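Local coordinates for hypothetical membrane protein (Corynebacterium glutamicum, PDB 6JSB) that binds heme b and, as a membrane protein of the corynebacterial heme-uptake machinery, probably passes heme on to partner proteins, at residues I40-G45 and R55-P60; E66-L71 and N103-F108; Q154-V159 and N189-V194. One frame throughout, in Å; residues are numbered along the deposited sequence. Where two conformers were deposited one is given.

Contact 1. Residues I40-G45 and R55-P60; sequences IEVRDG and REFTWP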
ATOM      1  N   ILE A  40      -0.663  13.660  -0.373  1.00 17.78           N
ATOM      2  CA  ILE A  40      -1.261  12.325  -0.382  1.00 18.58           C
ATOM      3  C   ILE A  40      -2.762  12.434  -0.662  1.00 20.05           C
ATOM      4  O   ILE A  40      -3.461  13.236  -0.017  1.00 21.54           O
ATOM      5  CB  ILE A  40      -0.995  11.620   0.975  1.00 16.51           C
ATOM      6  CG1 ILE A  40       0.529  11.469   1.167  1.00 17.10           C
ATOM      7  CG2 ILE A  40      -1.793  10.283   1.099  1.00 17.97           C
ATOM      8  CD1 ILE A  40       0.974  10.781   2.475  1.00 18.60           C
ATOM      9  N   GLU A  41      -3.260  11.652  -1.622  0.55 17.30           N
ATOM     10  CA  GLU A  41      -4.687  11.543  -1.893  0.55 18.08           C
ATOM     11  C   GLU A  41      -5.090  10.081  -1.783  0.55 19.89           C
ATOM     12  O   GLU A  41      -4.337   9.192  -2.183  0.55 17.83           O
ATOM     13  CB  GLU A  41      -5.048  12.094  -3.309  0.55 21.98           C
ATOM     14  CG  GLU A  41      -6.547  12.135  -3.609  0.55 23.99           C
ATOM     15  CD  GLU A  41      -6.902  12.998  -4.828  0.55 35.16           C
ATOM     16  OE1 GLU A  41      -6.151  12.977  -5.825  0.55 36.87           O
ATOM     17  OE2 GLU A  41      -7.918  13.734  -4.786  0.55 40.24           O
ATOM     18  N   VAL A  42      -6.260   9.819  -1.193  1.00 19.18           N
ATOM     19  CA  VAL A  42      -6.734   8.441  -1.062  1.00 17.90           C
ATOM     20  C   VAL A  42      -8.051   8.296  -1.834  1.00 17.38           C
ATOM     21  O   VAL A  42      -8.728   9.294  -2.124  1.00 20.25           O
ATOM     22  CB  VAL A  42      -6.891   8.018   0.427  1.00 16.00           C
ATOM     23  CG1 VAL A  42      -5.568   8.321   1.191  1.00 17.56           C
ATOM     24  CG2 VAL A  42      -8.119   8.731   1.048  1.00 17.87           C
ATOM     25  N   ARG A  43      -8.420   7.048  -2.177  1.00 17.01           N
ATOM     26  CA  ARG A  43      -9.609   6.834  -2.971  1.00 17.10           C
ATOM     27  C   ARG A  43     -10.145   5.416  -2.746  1.00 19.37           C
ATOM     28  O   ARG A  43      -9.473   4.545  -2.166  1.00 20.93           O
ATOM     29  CB  ARG A  43      -9.314   7.057  -4.465  1.00 20.13           C
ATOM     30  CG  ARG A  43      -8.328   6.010  -5.031  1.00 20.50           C
ATOM     31  CD  ARG A  43      -8.095   6.309  -6.523  1.00 21.04           C
ATOM     32  NE  ARG A  43      -7.305   5.247  -7.175  1.00 19.60           N
ATOM     33  CZ  ARG A  43      -5.989   5.151  -7.068  1.00 20.35           C
ATOM     34  NH1 ARG A  43      -5.291   6.026  -6.324  1.00 20.64           N
ATOM     35  NH2 ARG A  43      -5.361   4.157  -7.734  1.00 19.62           N
ATOM     36  N   ASP A  44     -11.360   5.203  -3.276  1.00 19.71           N
ATOM     37  CA  ASP A  44     -11.943   3.873  -3.431  1.00 21.98           C
ATOM     38  C   ASP A  44     -12.022   3.137  -2.094  1.00 20.46           C
ATOM     39  O   ASP A  44     -11.879   1.910  -2.032  1.00 23.83           O
ATOM     40  CB  ASP A  44     -11.170   3.036  -4.480  1.00 26.21           C
ATOM     41  CG  ASP A  44     -11.255   3.660  -5.907  1.00 37.25           C
ATOM     42  OD1 ASP A  44     -12.265   4.308  -6.222  1.00 37.09           O
ATOM     43  OD2 ASP A  44     -10.315   3.532  -6.727  1.00 40.93           O
ATOM     44  N   GLY A  45     -12.354   3.870  -1.041  1.00 20.66           N
ATOM     45  CA  GLY A  45     -12.672   3.203   0.204  1.00 20.51           C
ATOM     46  C   GLY A  45     -11.577   3.308   1.245  1.00 22.50           C
ATOM     47  O   GLY A  45     -11.821   2.963   2.400  1.00 22.20           O
ATOM     48  N   ARG A  55       0.330   9.608  10.182  1.00 16.54           N
ATOM     49  CA  ARG A  55      -0.725   9.256   9.251  1.00 16.46           C
ATOM     50  C   ARG A  55      -0.977   7.754   9.303  1.00 17.90           C
ATOM     51  O   ARG A  55      -0.031   6.925   9.365  1.00 17.83           O
ATOM     52  CB  ARG A  55      -0.339   9.650   7.817  1.00 17.17           C
ATOM     53  CG  ARG A  55      -1.467   9.320   6.797  1.00 16.31           C
ATOM     54  CD  ARG A  55      -1.072   9.920   5.445  1.00 13.90           C
ATOM     55  NE  ARG A  55      -1.153  11.410   5.365  1.00 15.75           N
ATOM     56  CZ  ARG A  55      -2.268  12.058   5.062  1.00 19.65           C
ATOM     57  NH1 ARG A  55      -3.447  11.420   4.951  1.00 21.49           N
ATOM     58  NH2 ARG A  55      -2.212  13.388   4.871  1.00 20.59           N
ATOM     59  N   GLU A  56      -2.252   7.417   9.220  1.00 14.84           N
ATOM     60  CA  GLU A  56      -2.681   5.995   9.154  1.00 15.47           C
ATOM     61  C   GLU A  56      -3.578   5.804   7.948  1.00 16.61           C
ATOM     62  O   GLU A  56      -4.264   6.749   7.496  1.00 17.09           O
ATOM     63  CB  GLU A  56      -3.478   5.645  10.441  1.00 19.51           C
ATOM     64  CG  GLU A  56      -2.569   5.665  11.681  1.00 21.31           C
ATOM     65  CD  GLU A  56      -3.315   5.292  12.944  1.00 33.14           C
ATOM     66  OE1 GLU A  56      -3.849   6.204  13.561  1.00 30.40           O
ATOM     67  OE2 GLU A  56      -3.396   4.079  13.297  1.00 35.88           O
ATOM     68  N   PHE A  57      -3.580   4.579   7.393  1.00 15.48           N
ATOM     69  CA  PHE A  57      -4.531   4.246   6.340  1.00 14.55           C
ATOM     70  C   PHE A  57      -5.289   2.992   6.717  1.00 20.01           C
ATOM     71  O   PHE A  57      -4.659   2.015   7.167  1.00 17.78           O
ATOM     72  CB  PHE A  57      -3.812   3.917   4.975  1.00 16.71           C
ATOM     73  CG  PHE A  57      -2.957   5.008   4.415  1.00 16.10           C
ATOM     74  CD1 PHE A  57      -1.573   4.825   4.341  1.00 17.69           C
ATOM     75  CD2 PHE A  57      -3.534   6.181   3.924  1.00 17.72           C
ATOM     76  CE1 PHE A  57      -0.734   5.827   3.788  1.00 18.28           C
ATOM     77  CE2 PHE A  57      -2.730   7.137   3.369  1.00 16.07           C
ATOM     78  CZ  PHE A  57      -1.335   6.992   3.318  1.00 15.56           C
ATOM     79  N   THR A  58      -6.605   2.976   6.490  1.00 16.37           N
ATOM     80  CA  THR A  58      -7.319   1.696   6.560  1.00 17.22           C
ATOM     81  C   THR A  58      -7.781   1.360   5.149  1.00 20.07           C
ATOM     82  O   THR A  58      -8.189   2.254   4.398  1.00 21.11           O
ATOM     83  CB  THR A  58      -8.543   1.699   7.496  1.00 21.12           C
ATOM     84  OG1 THR A  58      -9.578   2.489   6.900  1.00 27.57           O
ATOM     85  CG2 THR A  58      -8.165   2.234   8.862  1.00 26.69           C
ATOM     86  N   TRP A  59      -7.652   0.103   4.766  1.00 16.37           N
ATOM     87  CA  TRP A  59      -7.977  -0.366   3.443  1.00 15.95           C
ATOM     88  C   TRP A  59      -9.170  -1.304   3.549  1.00 20.94           C
ATOM     89  O   TRP A  59      -9.159  -2.193   4.424  1.00 19.58           O
ATOM     90  CB  TRP A  59      -6.761  -1.138   2.827  1.00 15.99           C
ATOM     91  CG  TRP A  59      -5.457  -0.335   2.776  1.00 15.36           C
ATOM     92  CD1 TRP A  59      -4.619  -0.053   3.831  1.00 15.75           C
ATOM     93  CD2 TRP A  59      -4.827   0.228   1.601  1.00 15.31           C
ATOM     94  NE1 TRP A  59      -3.512   0.661   3.396  1.00 14.45           N
ATOM     95  CE2 TRP A  59      -3.621   0.857   2.035  1.00 15.41           C
ATOM     96  CE3 TRP A  59      -5.181   0.265   0.244  1.00 16.94           C
ATOM     97  CZ2 TRP A  59      -2.743   1.462   1.169  1.00 15.45           C
ATOM     98  CZ3 TRP A  59      -4.292   0.914  -0.659  1.00 16.30           C
ATOM     99  CH2 TRP A  59      -3.098   1.504  -0.187  1.00 15.29           C
ATOM    100  N   PRO A  60     -10.189  -1.172   2.693  1.00 19.90           N
ATOM    101  CA  PRO A  60     -11.397  -1.980   2.867  1.00 19.35           C
ATOM    102  C   PRO A  60     -11.183  -3.391   2.350  1.00 17.97           C
ATOM    103  O   PRO A  60     -10.618  -3.590   1.285  1.00 20.39           O
ATOM    104  CB  PRO A  60     -12.445  -1.229   2.018  1.00 21.56           C
ATOM    105  CG  PRO A  60     -11.590  -0.565   0.880  1.00 19.91           C
ATOM    106  CD  PRO A  60     -10.329  -0.150   1.620  1.00 18.17           C
TER
HETATM  107  O   HOH W   1     -11.136   1.436   4.813  1.00 26.96           O
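Ile40, Val42, Arg55 and Phe57 carry this contact, in which the strand ends 40-43 and 56-60 of the HtaA-family domain face each other side chain to side chain. Ile40 has CG1 beside its backbone N (chi1 -61°) and an extended chain beyond it. This sends Ile40 CD1 tip to tip against Arg55, 3.6 Å from Arg55 NE. Arg55 starts with CG anti to its backbone N and bends at chi3 (-72°), so that Ile40 CB lies over the centre of one guanidinium face. Its charge is met by a salt bridge from NE to Glu25, and NH1 makes a hydrogen bond to Thr48 OG1. Arg55 CG also covers one face of the Phe57 ring near its rim. Ile40 CG2 comes to the edge of that ring, in its plane, 4.0 Å from Phe57 CE2. Val42 CG1 approaches Phe57 CE2 obliquely at 3.8 Å. At the other end Gly45 O lies 3.5 Å from Pro60 CD. A water joins Gly45 O to Thr58 OG1. Strands 39-43 and 56-65 both pair with strand 68-81, and 56-65 also with 47-49 and 2-14. Helix 18-24, which includes the heme ligand Tyr23, packs on Ile40 and Phe57 through Asn21.

Contact 2. Residues E66-L71 and N103-F108; sequences EGAVKL and NPTVKF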
ATOM      1  N   GLU A  66      -9.335 -18.944  -0.936  1.00 28.55           N
ATOM      2  CA  GLU A  66      -8.379 -19.805  -0.245  1.00 27.53           C
ATOM      3  C   GLU A  66      -6.985 -19.160  -0.330  1.00 28.01           C
ATOM      4  O   GLU A  66      -6.502 -18.852  -1.416  1.00 30.25           O
ATOM      5  CB  GLU A  66      -8.335 -21.221  -0.846  1.00 35.56           C
ATOM      6  CG  GLU A  66      -7.453 -22.150  -0.005  1.00 46.01           C
ATOM      7  CD  GLU A  66      -8.110 -23.507   0.353  1.00 64.70           C
ATOM      8  OE1 GLU A  66      -8.539 -24.230  -0.563  1.00 70.17           O
ATOM      9  OE2 GLU A  66      -8.193 -23.869   1.551  1.00 69.38           O
ATOM     10  N   GLY A  67      -6.391 -18.878   0.823  1.00 27.98           N
ATOM     11  CA  GLY A  67      -5.051 -18.316   0.852  1.00 26.05           C
ATOM     12  C   GLY A  67      -4.913 -16.850   0.493  1.00 24.64           C
ATOM     13  O   GLY A  67      -3.776 -16.402   0.300  1.00 22.21           O
ATOM     14  N   ALA A  68      -6.009 -16.070   0.468  1.00 22.34           N
ATOM     15  CA  ALA A  68      -5.803 -14.640   0.197  1.00 20.02           C
ATOM     16  C   ALA A  68      -6.929 -13.791   0.751  1.00 20.15           C
ATOM     17  O   ALA A  68      -8.095 -14.190   0.690  1.00 21.21           O
ATOM     18  CB  ALA A  68      -5.706 -14.366  -1.323  1.00 23.56           C
ATOM     19  N   VAL A  69      -6.585 -12.584   1.239  1.00 18.42           N
ATOM     20  CA  VAL A  69      -7.582 -11.566   1.581  1.00 15.04           C
ATOM     21  C   VAL A  69      -7.383 -10.460   0.559  1.00 18.34           C
ATOM     22  O   VAL A  69      -6.275  -9.924   0.444  1.00 22.05           O
ATOM     23  CB  VAL A  69      -7.374 -11.023   3.006  1.00 18.74           C
ATOM     24  CG1 VAL A  69      -8.424  -9.913   3.373  1.00 23.88           C
ATOM     25  CG2 VAL A  69      -7.434 -12.222   4.019  1.00 21.44           C
ATOM     26  N   LYS A  70      -8.445 -10.114  -0.174  1.00 19.66           N
ATOM     27  CA  LYS A  70      -8.392  -9.120  -1.255  1.00 19.92           C
ATOM     28  C   LYS A  70      -8.845  -7.795  -0.662  1.00 20.20           C
ATOM     29  O   LYS A  70      -9.915  -7.730  -0.052  1.00 22.72           O
ATOM     30  CB  LYS A  70      -9.326  -9.523  -2.411  1.00 19.27           C
ATOM     31  CG  LYS A  70      -9.159 -10.979  -2.867  1.00 29.57           C
ATOM     32  CD  LYS A  70      -7.903 -11.164  -3.638  1.00 41.16           C
ATOM     33  CE  LYS A  70      -7.989 -10.581  -5.031  1.00 45.10           C
ATOM     34  NZ  LYS A  70      -6.635 -10.771  -5.604  1.00 46.02           N
ATOM     35  N   LEU A  71      -8.017  -6.766  -0.789  0.61 17.59           N
ATOM     36  CA  LEU A  71      -8.362  -5.409  -0.364  0.61 18.20           C
ATOM     37  C   LEU A  71      -8.656  -4.529  -1.583  0.61 19.60           C
ATOM     38  O   LEU A  71      -8.234  -4.808  -2.709  0.61 20.31           O
ATOM     39  CB  LEU A  71      -7.215  -4.778   0.451  0.61 18.85           C
ATOM     40  CG  LEU A  71      -6.655  -5.605   1.634  0.61 20.13           C
ATOM     41  CD1 LEU A  71      -5.418  -5.010   2.259  0.61 18.70           C
ATOM     42  CD2 LEU A  71      -7.733  -5.882   2.694  0.61 21.66           C
ATOM     43  N   ASN A 103      -5.475  -1.630  -4.651  1.00 18.53           N
ATOM     44  CA  ASN A 103      -5.923  -3.016  -4.563  1.00 18.18           C
ATOM     45  C   ASN A 103      -4.924  -4.010  -3.948  1.00 17.54           C
ATOM     46  O   ASN A 103      -4.604  -5.024  -4.555  1.00 20.37           O
ATOM     47  CB  ASN A 103      -6.317  -3.511  -5.954  1.00 20.84           C
ATOM     48  CG  ASN A 103      -7.379  -2.679  -6.552  1.00 28.26           C
ATOM     49  OD1 ASN A 103      -8.418  -2.432  -5.914  1.00 28.22           O
ATOM     50  ND2 ASN A 103      -7.122  -2.174  -7.757  1.00 32.13           N
ATOM     51  N   PRO A 104      -4.454  -3.758  -2.744  1.00 17.26           N
ATOM     52  CA  PRO A 104      -3.526  -4.723  -2.139  1.00 17.82           C
ATOM     53  C   PRO A 104      -4.199  -6.055  -1.866  1.00 21.81           C
ATOM     54  O   PRO A 104      -5.400  -6.136  -1.592  1.00 20.19           O
ATOM     55  CB  PRO A 104      -3.079  -4.076  -0.838  1.00 21.02           C
ATOM     56  CG  PRO A 104      -3.931  -2.789  -0.642  1.00 22.37           C
ATOM     57  CD  PRO A 104      -4.806  -2.612  -1.853  1.00 19.21           C
ATOM     58  N   THR A 105      -3.408  -7.105  -1.999  1.00 16.90           N
ATOM     59  CA  THR A 105      -3.879  -8.455  -1.677  1.00 18.88           C
ATOM     60  C   THR A 105      -2.911  -9.030  -0.653  1.00 18.02           C
ATOM     61  O   THR A 105      -1.697  -8.981  -0.861  1.00 19.73           O
ATOM     62  CB  THR A 105      -3.938  -9.338  -2.939  1.00 21.85           C
ATOM     63  OG1 THR A 105      -4.959  -8.831  -3.837  1.00 23.71           O
ATOM     64  CG2 THR A 105      -4.284 -10.789  -2.576  1.00 20.93           C
ATOM     65  N   VAL A 106      -3.436  -9.653   0.414  1.00 16.53           N
ATOM     66  CA  VAL A 106      -2.585 -10.353   1.374  1.00 17.63           C
ATOM     67  C   VAL A 106      -2.683 -11.846   1.082  1.00 19.38           C
ATOM     68  O   VAL A 106      -3.719 -12.463   1.351  1.00 20.24           O
ATOM     69  CB  VAL A 106      -3.019 -10.027   2.799  1.00 17.92           C
ATOM     70  CG1 VAL A 106      -2.194 -10.841   3.750  1.00 21.42           C
ATOM     71  CG2 VAL A 106      -2.877  -8.508   3.064  1.00 21.51           C
ATOM     72  N   LYS A 107      -1.642 -12.420   0.481  1.00 16.23           N
ATOM     73  CA  LYS A 107      -1.584 -13.871   0.298  1.00 15.69           C
ATOM     74  C   LYS A 107      -1.015 -14.438   1.584  1.00 24.10           C
ATOM     75  O   LYS A 107      -0.231 -13.762   2.271  1.00 24.89           O
ATOM     76  CB  LYS A 107      -0.667 -14.214  -0.876  1.00 19.04           C
ATOM     77  CG  LYS A 107      -1.221 -13.723  -2.190  1.00 26.45           C
ATOM     78  CD  LYS A 107      -1.265 -14.873  -3.173  1.00 48.04           C
ATOM     79  CE  LYS A 107       0.105 -15.523  -3.259  1.00 55.82           C
ATOM     80  NZ  LYS A 107       0.094 -16.771  -4.070  1.00 61.64           N
ATOM     81  N   PHE A 108      -1.509 -15.607   2.001  1.00 19.94           N
ATOM     82  CA  PHE A 108      -0.990 -16.150   3.243  1.00 17.87           C
ATOM     83  C   PHE A 108      -0.973 -17.675   3.183  1.00 22.11           C
ATOM     84  O   PHE A 108      -1.710 -18.329   2.434  1.00 20.73           O
ATOM     85  CB  PHE A 108      -1.836 -15.680   4.479  1.00 18.73           C
ATOM     86  CG  PHE A 108      -3.237 -16.129   4.430  1.00 20.82           C
ATOM     87  CD1 PHE A 108      -3.578 -17.419   4.892  1.00 23.59           C
ATOM     88  CD2 PHE A 108      -4.228 -15.336   3.852  1.00 21.00           C
ATOM     89  CE1 PHE A 108      -4.882 -17.854   4.800  1.00 28.38           C
ATOM     90  CE2 PHE A 108      -5.557 -15.769   3.769  1.00 22.99           C
ATOM     91  CZ  PHE A 108      -5.866 -17.048   4.267  1.00 25.02           C
TER
HETATM   92  O   HOH W   2      -7.165  -7.019  -4.100  1.00 23.45           O
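Four backbone hydrogen bonds join segments 66-71 and 103-108 as antiparallel neighbours in the large curled beta-sheet of the HtaA-family domain. Val69 and Val106 form the hydrogen-bonded pair. Val69 N to Val106 O and Val106 N to Val69 O are both 2.9 Å, in the carbonyl plane. Leu71 N donates to Pro104 O at 2.8 Å, almost along the C=O axis. Phe108 N donates to Gly67 O from above the carbonyl plane. Ala68 with Lys107 and Lys70 with Thr105 are non-hydrogen-bonded pairs.

The side chains of Lys70 and Thr105 lie side by side and point the same way. The Lys70 chain bends at chi2 and again at chi3, so that Lys70 NZ donates a hydrogen bond to Thr105 OG1, 3.1 Å away. Gln138 OE1 is the main partner of that hydroxyl, and a water donates to it as well. The same water lies within hydrogen-bonding distance of Leu71 O, 2.8 Å away, and so can link the two strands.

Val69 and Val106 point to the other face of the sheet. There Val106 packs on Leu115, Ile144 and Phe146, and Val69 on Val61. Leu71 has CG anti to its carbonyl carbon. Its side chain crosses that of Pro104 at about a right angle, with Leu71 CD1 3.9 Å from Pro104 CG. Trp59 of the neighbouring strand 56-65 touches both residues.

Phe108 takes the crowded first torsion, with CG between backbone N and carbonyl carbon (chi1 62°). This turns the ring back over the backbone of Gly67. That backbone has a positive phi, a conformation glycine adopts easily. The ring also meets Val69 CG2 obliquely, at CE2. Gly67 CA makes a CH-pi contact, 3.9 Å from the Phe108 ring centroid and 18° off the ring normal.

Contact 3. Residues Q154-V159 and N189-V194; sequences QENVTV and NLTNEV. With CA (calcium ion), chain E; CA (calcium ion), chain D.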
ATOM      1  N   GLN A 154     -12.110 -18.938  11.537  1.00 25.71           N
ATOM      2  CA  GLN A 154     -12.447 -18.256  12.783  1.00 24.01           C
ATOM      3  C   GLN A 154     -13.269 -17.010  12.476  1.00 27.00           C
ATOM      4  O   GLN A 154     -12.938 -16.233  11.572  1.00 26.85           O
ATOM      5  CB  GLN A 154     -11.187 -17.838  13.562  1.00 27.18           C
ATOM      6  CG  GLN A 154     -10.389 -19.012  14.111  1.00 34.77           C
ATOM      7  CD  GLN A 154      -9.091 -18.567  14.781  1.00 48.20           C
ATOM      8  OE1 GLN A 154      -8.987 -17.433  15.256  1.00 46.71           O
ATOM      9  NE2 GLN A 154      -8.086 -19.453  14.795  1.00 53.12           N
ATOM     10  N   GLU A 155     -14.319 -16.787  13.266  1.00 24.97           N
ATOM     11  CA  GLU A 155     -15.238 -15.706  12.910  1.00 24.06           C
ATOM     12  C   GLU A 155     -14.595 -14.333  13.044  1.00 27.11           C
ATOM     13  O   GLU A 155     -14.834 -13.447  12.208  1.00 24.70           O
ATOM     14  CB  GLU A 155     -16.486 -15.810  13.781  1.00 23.31           C
ATOM     15  CG  GLU A 155     -17.488 -14.738  13.469  1.00 25.26           C
ATOM     16  CD  GLU A 155     -18.802 -14.891  14.257  1.00 35.17           C
ATOM     17  OE1 GLU A 155     -19.632 -15.727  13.875  1.00 38.23           O
ATOM     18  OE2 GLU A 155     -18.982 -14.147  15.242  1.00 34.78           O
ATOM     19  N   ASN A 156     -13.820 -14.106  14.106  1.00 23.73           N
ATOM     20  CA  ASN A 156     -13.284 -12.771  14.367  1.00 25.78           C
ATOM     21  C   ASN A 156     -11.777 -12.894  14.439  1.00 26.93           C
ATOM     22  O   ASN A 156     -11.258 -13.654  15.260  1.00 30.04           O
ATOM     23  CB  ASN A 156     -13.847 -12.182  15.654  1.00 29.49           C
ATOM     24  CG  ASN A 156     -15.367 -12.174  15.659  1.00 34.07           C
ATOM     25  OD1 ASN A 156     -15.978 -11.420  14.906  1.00 39.49           O
ATOM     26  ND2 ASN A 156     -15.964 -13.049  16.440  1.00 38.82           N
ATOM     27  N   VAL A 157     -11.082 -12.220  13.533  1.00 21.01           N
ATOM     28  CA  VAL A 157      -9.639 -12.351  13.396  1.00 22.78           C
ATOM     29  C   VAL A 157      -9.036 -10.954  13.516  1.00 24.59           C
ATOM     30  O   VAL A 157      -9.446 -10.045  12.789  1.00 24.69           O
ATOM     31  CB  VAL A 157      -9.255 -12.979  12.053  1.00 20.34           C
ATOM     32  CG1 VAL A 157      -7.706 -12.882  11.824  1.00 22.48           C
ATOM     33  CG2 VAL A 157      -9.734 -14.476  12.010  1.00 22.28           C
ATOM     34  N   THR A 158      -8.108 -10.768  14.462  1.00 18.31           N
ATOM     35  CA  THR A 158      -7.274  -9.546  14.496  1.00 15.41           C
ATOM     36  C   THR A 158      -5.837 -10.037  14.588  1.00 15.04           C
ATOM     37  O   THR A 158      -5.446 -10.570  15.627  1.00 18.09           O
ATOM     38  CB  THR A 158      -7.579  -8.669  15.709  1.00 18.36           C
ATOM     39  OG1 THR A 158      -8.963  -8.272  15.700  1.00 21.72           O
ATOM     40  CG2 THR A 158      -6.730  -7.471  15.693  1.00 20.93           C
ATOM     41  N   VAL A 159      -5.059  -9.893  13.513  0.55 16.73           N
ATOM     42  CA  VAL A 159      -3.709 -10.462  13.454  0.55 15.96           C
ATOM     43  C   VAL A 159      -2.819  -9.411  12.796  0.55 15.00           C
ATOM     44  O   VAL A 159      -3.221  -8.819  11.790  0.55 17.13           O
ATOM     45  CB  VAL A 159      -3.680 -11.777  12.632  0.55 18.41           C
ATOM     46  CG1 VAL A 159      -2.242 -12.231  12.390  0.55 14.25           C
ATOM     47  CG2 VAL A 159      -4.484 -12.865  13.313  0.55 20.24           C
ATOM     48  N   ASN A 189      -8.206  -6.846  10.306  1.00 16.15           N
ATOM     49  CA  ASN A 189      -9.342  -6.815  11.239  1.00 15.70           C
ATOM     50  C   ASN A 189     -10.497  -7.478  10.462  1.00 19.45           C
ATOM     51  O   ASN A 189     -11.178  -6.812   9.684  1.00 21.30           O
ATOM     52  CB  ASN A 189      -9.717  -5.383  11.612  1.00 17.70           C
ATOM     53  CG  ASN A 189      -8.506  -4.551  12.097  1.00 26.96           C
ATOM     54  OD1 ASN A 189      -8.049  -4.750  13.220  1.00 23.78           O
ATOM     55  ND2 ASN A 189      -8.024  -3.609  11.256  1.00 23.99           N
ATOM     56  N   LEU A 190     -10.685  -8.776  10.616  1.00 19.47           N
ATOM     57  CA  LEU A 190     -11.552  -9.497   9.689  1.00 17.17           C
ATOM     58  C   LEU A 190     -12.749 -10.072  10.436  1.00 21.36           C
ATOM     59  O   LEU A 190     -12.608 -10.538  11.563  1.00 21.95           O
ATOM     60  CB  LEU A 190     -10.818 -10.680   9.036  1.00 19.85           C
ATOM     61  CG  LEU A 190      -9.494 -10.327   8.363  1.00 18.61           C
ATOM     62  CD1 LEU A 190      -8.848 -11.604   7.807  1.00 19.44           C
ATOM     63  CD2 LEU A 190      -9.713  -9.220   7.296  1.00 19.00           C
ATOM     64  N   THR A 191     -13.890 -10.153   9.750  1.00 18.59           N
ATOM     65  CA  THR A 191     -15.044 -10.926  10.198  1.00 18.98           C
ATOM     66  C   THR A 191     -15.277 -11.961   9.111  1.00 19.07           C
ATOM     67  O   THR A 191     -15.433 -11.597   7.945  1.00 23.72           O
ATOM     68  CB  THR A 191     -16.261 -10.007  10.375  1.00 26.94           C
ATOM     69  OG1 THR A 191     -15.952  -9.020  11.369  1.00 26.16           O
ATOM     70  CG2 THR A 191     -17.506 -10.805  10.808  1.00 32.75           C
ATOM     71  N   ASN A 192     -15.294 -13.250   9.481  1.00 21.57           N
ATOM     72  CA  ASN A 192     -15.429 -14.349   8.523  1.00 20.83           C
ATOM     73  C   ASN A 192     -16.742 -15.038   8.817  1.00 24.00           C
ATOM     74  O   ASN A 192     -16.890 -15.667   9.871  1.00 25.45           O
ATOM     75  CB  ASN A 192     -14.276 -15.349   8.632  1.00 21.18           C
ATOM     76  CG  ASN A 192     -12.952 -14.702   8.367  1.00 21.21           C
ATOM     77  OD1 ASN A 192     -12.727 -14.191   7.252  1.00 25.30           O
ATOM     78  ND2 ASN A 192     -12.063 -14.701   9.362  1.00 21.68           N
ATOM     79  N   GLU A 193     -17.696 -14.936   7.894  1.00 23.19           N
ATOM     80  CA  GLU A 193     -18.995 -15.609   8.058  1.00 21.94           C
ATOM     81  C   GLU A 193     -18.897 -16.956   7.360  1.00 27.64           C
ATOM     82  O   GLU A 193     -18.758 -17.008   6.133  1.00 29.34           O
ATOM     83  CB  GLU A 193     -20.118 -14.759   7.478  1.00 29.81           C
ATOM     84  N   VAL A 194     -18.936 -18.045   8.138  1.00 28.39           N
ATOM     85  CA  VAL A 194     -18.702 -19.395   7.634  1.00 30.76           C
ATOM     86  C   VAL A 194     -20.032 -20.121   7.593  1.00 36.60           C
ATOM     87  O   VAL A 194     -20.723 -20.212   8.615  1.00 34.26           O
ATOM     88  CB  VAL A 194     -17.691 -20.158   8.508  1.00 29.78           C
ATOM     89  CG1 VAL A 194     -17.571 -21.604   8.037  1.00 34.14           C
ATOM     90  CG2 VAL A 194     -16.359 -19.429   8.521  1.00 28.70           C
TER
HETATM   91 CA    CA E 303     -20.977 -15.196  15.970  1.00 30.71          CA
HETATM   92 CA    CA D 302      -4.396 -10.928  17.709  1.00 16.37          CA
HETATM   93  O   HOH W   3      -9.627  -5.734  15.034  1.00 30.48           O
HETATM   94  O   HOH W   4      -2.552  -9.597  16.960  1.00 16.62           O
HETATM   95  O   HOH W   5      -2.854 -12.420  16.635  1.00 17.03           O
HETATM   96  O   HOH W   6      -5.339 -13.237  17.879  1.00 18.95           O
HETATM   97  O   HOH W   7     -20.484 -17.388  16.565  1.00 51.92           O
HETATM   98  O   HOH W   8     -19.743 -15.108  18.035  1.00 47.24           O
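Asn192 has CG anti to its carbonyl carbon (chi1 -60°), and chi2 of -62° turns the amide so that ND2 faces Gln154 O. The bond from Asn192 ND2 to Gln154 O is 2.8 Å long, runs nearly along the C=O axis and lies in the amide plane. Asn192 OD1 bonds to Thr8 OG1, so both ends of this buried amide are held and its rotation is fixed. The setting is an antiparallel pairing of strands 156-165 and 186-198 in the curled sheet of the HtaA-family domain.

The backbone of Asn192 is used too. Its N donates to Glu155 O at 2.8 Å, on a lone pair. Val157 and Leu190 form the hydrogen-bonded pair, with bonds that are close to straight. Val157 has CG1 anti to its backbone N, which leaves CG2 beside the N and 3.5 Å from Asn192 ND2. The CB atoms of Val157 and Leu190 meet at 4.1 Å, and Leu190 also packs on Leu152.

Asn156, Thr158, Asn189 and Thr191 point to the other face, which is largely exposed. A water joins Thr158 OG1 to Asn189 OD1. Asn189 ND2 bonds to Thr11 of strand 2-14.

Two calcium ions bind segment 154-159, well apart from each other. Glu155 has CG anti to its backbone N (chi1 -180°) and an extended chain, which carries the carboxylate well out. It binds one ion with both oxygens, and two waters bind there as well. The second ion has three waters and a backbone ligand, Thr158 O, at 2.4 Å.

The three contacts follow one another along the chain: each closes before the next opens. All reach the same antiparallel sheet. Its strands 2-14, 56-65, 68-81, 95-109, 112-122, 139-146, 156-165 and 186-198 close into a barrel-like ring, and contacts 2 and 3 are two of its strand pairings. Contacts 1 and 2 have centres about 17 Å apart. They meet where 68-81 lies between 56-65 and 95-109: Trp59 CE3 packs 3.4 Å from Pro104 CG, reaching past strand 68-81. Contacts 2 and 3, about 14 Å between centres, touch through Val69 CG2 and Leu190 CD1, 4.1 Å apart. Contacts 1 and 3 do not touch. Contact 1 lies nearest the heme. Contact 3 carries the calcium sites, away from the heme pocket.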